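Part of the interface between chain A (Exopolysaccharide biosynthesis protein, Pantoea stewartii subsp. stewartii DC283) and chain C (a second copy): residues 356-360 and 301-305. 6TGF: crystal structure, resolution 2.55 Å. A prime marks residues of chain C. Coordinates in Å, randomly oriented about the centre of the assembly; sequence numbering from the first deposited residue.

Chain A, residues 356-360: QFFRG
Chain C, residues 301-305: NFGYF

Residues 356-360 of chain A form an extended strand (phi -108 to -141°, psi 104 to 145°); the facing stretch of chain C has no regular secondary structure and runs roughly antiparallel to it, with 241 Å² buried between them. The nearest CA atoms are those of Arg359 and Gly303′, 8.3 Å apart, so side chains must bridge the gap. Asn301′ (-61/101, chi1 p, chi2 -71°) makes no contact. Phe302′ (-120/-75, chi1 m, chi2 -56°) directs its CB away and contributes its carbonyl: water 1 donates to Phe302′ O (2.8 Å) and accepts from Arg359 NH2 (2.9 Å), linking the chains, whereas Arg359 NE lies 3.9 Å from Phe302′ O. Gly303′ adopts phi/psi 93/-30, where a CB would jam against the preceding carbonyl and sit 2.9 Å from Arg359 NH2; glycine fits both constraints. Tyr304′ (-92/-75, chi1 m, chi2 -42°) gives the largest buried area, 94 Å². Its CB points sideways, but its hydroxyl reaches the strand: Tyr304′ OH lies 3.0 Å from Phe358 O, a weak hydrogen bond at most, its proton having another acceptor within reach. Phe357 (chi1 m, chi2 86°) directs its CB toward chain C, packing Phe357 CB 3.6 Å from Tyr304′ CZ, before its end leads off; the CA-to-CB bond of Phe358 (chi1 t, chi2 81°) points away. Arg359 (chi1 m, chi2 -93°, chi3 m, chi4 174°) lays CG 3.3 Å from Tyr304′ CE2, combining aliphatic packing with a polar tip. Phe305′ (-116/102, chi1 m, chi2 78°) stays out of contact.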

ATOM      1  N   GLN A 356      -8.848 -13.615  15.445  1.00 32.91           N
ATOM      2  CA  GLN A 356      -8.060 -14.191  14.323  1.00 32.48           C
ATOM      3  C   GLN A 356      -7.286 -13.073  13.622  1.00 32.15           C
ATOM      4  O   GLN A 356      -7.852 -11.979  13.436  1.00 31.97           O
ATOM      5  CB  GLN A 356      -8.962 -14.900  13.312  1.00 32.40           C
ATOM      6  CG  GLN A 356      -9.399 -16.289  13.750  1.00 32.58           C
ATOM      7  CD  GLN A 356     -10.267 -16.965  12.719  1.00 32.47           C
ATOM      8  OE1 GLN A 356     -10.387 -16.508  11.583  1.00 32.30           O
ATOM      9  NE2 GLN A 356     -10.885 -18.069  13.110  1.00 32.71           N
ATOM     10  N   PHE A 357      -6.031 -13.356  13.266  1.00 32.05           N
ATOM     11  CA  PHE A 357      -5.175 -12.530  12.379  1.00 31.86           C
ATOM     12  C   PHE A 357      -4.995 -13.293  11.062  1.00 31.48           C
ATOM     13  O   PHE A 357      -4.578 -14.466  11.115  1.00 31.53           O
ATOM     14  CB  PHE A 357      -3.831 -12.241  13.054  1.00 32.06           C
ATOM     15  CG  PHE A 357      -3.910 -11.477  14.353  1.00 32.44           C
ATOM     16  CD1 PHE A 357      -4.115 -12.135  15.555  1.00 32.68           C
ATOM     17  CD2 PHE A 357      -3.755 -10.098  14.376  1.00 32.61           C
ATOM     18  CE1 PHE A 357      -4.176 -11.430  16.749  1.00 32.97           C
ATOM     19  CE2 PHE A 357      -3.814  -9.396  15.571  1.00 32.86           C
ATOM     20  CZ  PHE A 357      -4.023 -10.063  16.755  1.00 33.06           C
ATOM     21  N   PHE A 358      -5.328 -12.666   9.929  1.00 31.26           N
ATOM     22  CA  PHE A 358      -5.226 -13.273   8.574  1.00 31.14           C
ATOM     23  C   PHE A 358      -4.288 -12.442   7.690  1.00 31.23           C
ATOM     24  O   PHE A 358      -4.258 -11.201   7.817  1.00 31.37           O
ATOM     25  CB  PHE A 358      -6.605 -13.411   7.924  1.00 30.90           C
ATOM     26  CG  PHE A 358      -6.597 -14.165   6.618  1.00 30.68           C
ATOM     27  CD1 PHE A 358      -6.581 -15.550   6.599  1.00 30.65           C
ATOM     28  CD2 PHE A 358      -6.589 -13.491   5.405  1.00 30.52           C
ATOM     29  CE1 PHE A 358      -6.568 -16.244   5.398  1.00 30.53           C
ATOM     30  CE2 PHE A 358      -6.575 -14.186   4.206  1.00 30.37           C
ATOM     31  CZ  PHE A 358      -6.564 -15.561   4.205  1.00 30.42           C
ATOM     32  N   ARG A 359      -3.548 -13.128   6.815  1.00 31.40           N
ATOM     33  CA  ARG A 359      -2.638 -12.530   5.802  1.00 31.55           C
ATOM     34  C   ARG A 359      -2.746 -13.330   4.498  1.00 31.08           C
ATOM     35  O   ARG A 359      -2.199 -14.451   4.447  1.00 31.11           O
ATOM     36  CB  ARG A 359      -1.197 -12.526   6.319  1.00 32.16           C
ATOM     37  CG  ARG A 359      -0.897 -11.434   7.337  1.00 32.83           C
ATOM     38  CD  ARG A 359      -0.345 -10.171   6.712  1.00 33.37           C
ATOM     39  NE  ARG A 359       0.912 -10.410   6.015  1.00 33.88           N
ATOM     40  CZ  ARG A 359       1.559  -9.504   5.291  1.00 34.27           C
ATOM     41  NH1 ARG A 359       1.070  -8.280   5.163  1.00 34.39           N
ATOM     42  NH2 ARG A 359       2.695  -9.826   4.697  1.00 34.44           N
ATOM     43  N   GLY A 360      -3.440 -12.779   3.499  1.00 30.53           N
ATOM     44  CA  GLY A 360      -3.525 -13.326   2.130  1.00 30.20           C
ATOM     45  C   GLY A 360      -2.725 -12.482   1.153  1.00 29.95           C
ATOM     46  O   GLY A 360      -2.714 -11.246   1.318  1.00 30.07           O
TER
ATOM     47  N   ASN C 301       8.834 -15.112   3.991  1.00 68.16           N
ATOM     48  CA  ASN C 301       7.598 -14.283   3.964  1.00 68.67           C
ATOM     49  C   ASN C 301       6.710 -14.657   5.157  1.00 69.06           C
ATOM     50  O   ASN C 301       6.025 -15.698   5.085  1.00 70.36           O
ATOM     51  CB  ASN C 301       6.838 -14.418   2.640  1.00 69.13           C
ATOM     52  CG  ASN C 301       6.210 -15.783   2.443  1.00 69.83           C
ATOM     53  OD1 ASN C 301       6.909 -16.768   2.213  1.00 70.69           O
ATOM     54  ND2 ASN C 301       4.893 -15.854   2.539  1.00 69.87           N
ATOM     55  N   PHE C 302       6.738 -13.844   6.218  1.00 68.86           N
ATOM     56  CA  PHE C 302       5.866 -13.986   7.414  1.00 68.88           C
ATOM     57  C   PHE C 302       5.020 -12.718   7.572  1.00 68.13           C
ATOM     58  O   PHE C 302       3.816 -12.765   7.255  1.00 68.56           O
ATOM     59  CB  PHE C 302       6.699 -14.321   8.655  1.00 69.35           C
ATOM     60  CG  PHE C 302       7.362 -15.676   8.605  1.00 69.83           C
ATOM     61  CD1 PHE C 302       6.614 -16.824   8.396  1.00 70.21           C
ATOM     62  CD2 PHE C 302       8.733 -15.805   8.768  1.00 69.65           C
ATOM     63  CE1 PHE C 302       7.222 -18.070   8.346  1.00 70.31           C
ATOM     64  CE2 PHE C 302       9.339 -17.052   8.724  1.00 69.72           C
ATOM     65  CZ  PHE C 302       8.584 -18.182   8.508  1.00 70.03           C
ATOM     66  N   GLY C 303       5.630 -11.621   8.031  1.00 66.71           N
ATOM     67  CA  GLY C 303       4.937 -10.344   8.278  1.00 65.61           C
ATOM     68  C   GLY C 303       4.471 -10.219   9.718  1.00 64.71           C
ATOM     69  O   GLY C 303       4.404  -9.076  10.212  1.00 64.73           O
ATOM     70  N   TYR C 304       4.154 -11.348  10.366  1.00 63.14           N
ATOM     71  CA  TYR C 304       3.712 -11.411  11.784  1.00 61.61           C
ATOM     72  C   TYR C 304       4.935 -11.614  12.686  1.00 59.61           C
ATOM     73  O   TYR C 304       5.351 -10.636  13.342  1.00 59.25           O
ATOM     74  CB  TYR C 304       2.644 -12.490  11.987  1.00 62.00           C
ATOM     75  CG  TYR C 304       1.263 -12.105  11.518  1.00 62.31           C
ATOM     76  CD1 TYR C 304       0.752 -10.839  11.763  1.00 62.19           C
ATOM     77  CD2 TYR C 304       0.453 -13.011  10.852  1.00 62.56           C
ATOM     78  CE1 TYR C 304      -0.515 -10.476  11.339  1.00 62.27           C
ATOM     79  CE2 TYR C 304      -0.820 -12.666  10.426  1.00 62.50           C
ATOM     80  CZ  TYR C 304      -1.305 -11.392  10.668  1.00 62.38           C
ATOM     81  OH  TYR C 304      -2.556 -11.039  10.250  1.00 62.86           O
ATOM     82  N   PHE C 305       5.495 -12.829  12.709  1.00 57.03           N
ATOM     83  CA  PHE C 305       6.631 -13.211  13.587  1.00 55.17           C
ATOM     84  C   PHE C 305       7.846 -13.553  12.733  1.00 53.23           C
ATOM     85  O   PHE C 305       7.920 -14.633  12.150  1.00 53.47           O
ATOM     86  CB  PHE C 305       6.220 -14.346  14.527  1.00 55.46           C
ATOM     87  CG  PHE C 305       5.146 -13.943  15.504  1.00 56.00           C
ATOM     88  CD1 PHE C 305       3.824 -13.862  15.100  1.00 56.32           C
ATOM     89  CD2 PHE C 305       5.454 -13.611  16.815  1.00 55.96           C
ATOM     90  CE1 PHE C 305       2.830 -13.478  15.986  1.00 56.47           C
ATOM     91  CE2 PHE C 305       4.458 -13.228  17.702  1.00 56.06           C
ATOM     92  CZ  PHE C 305       3.149 -13.161  17.286  1.00 56.28           C
TER
HETATM   93  O   HOH W   1       2.371 -12.680   4.862  1.00 39.45           O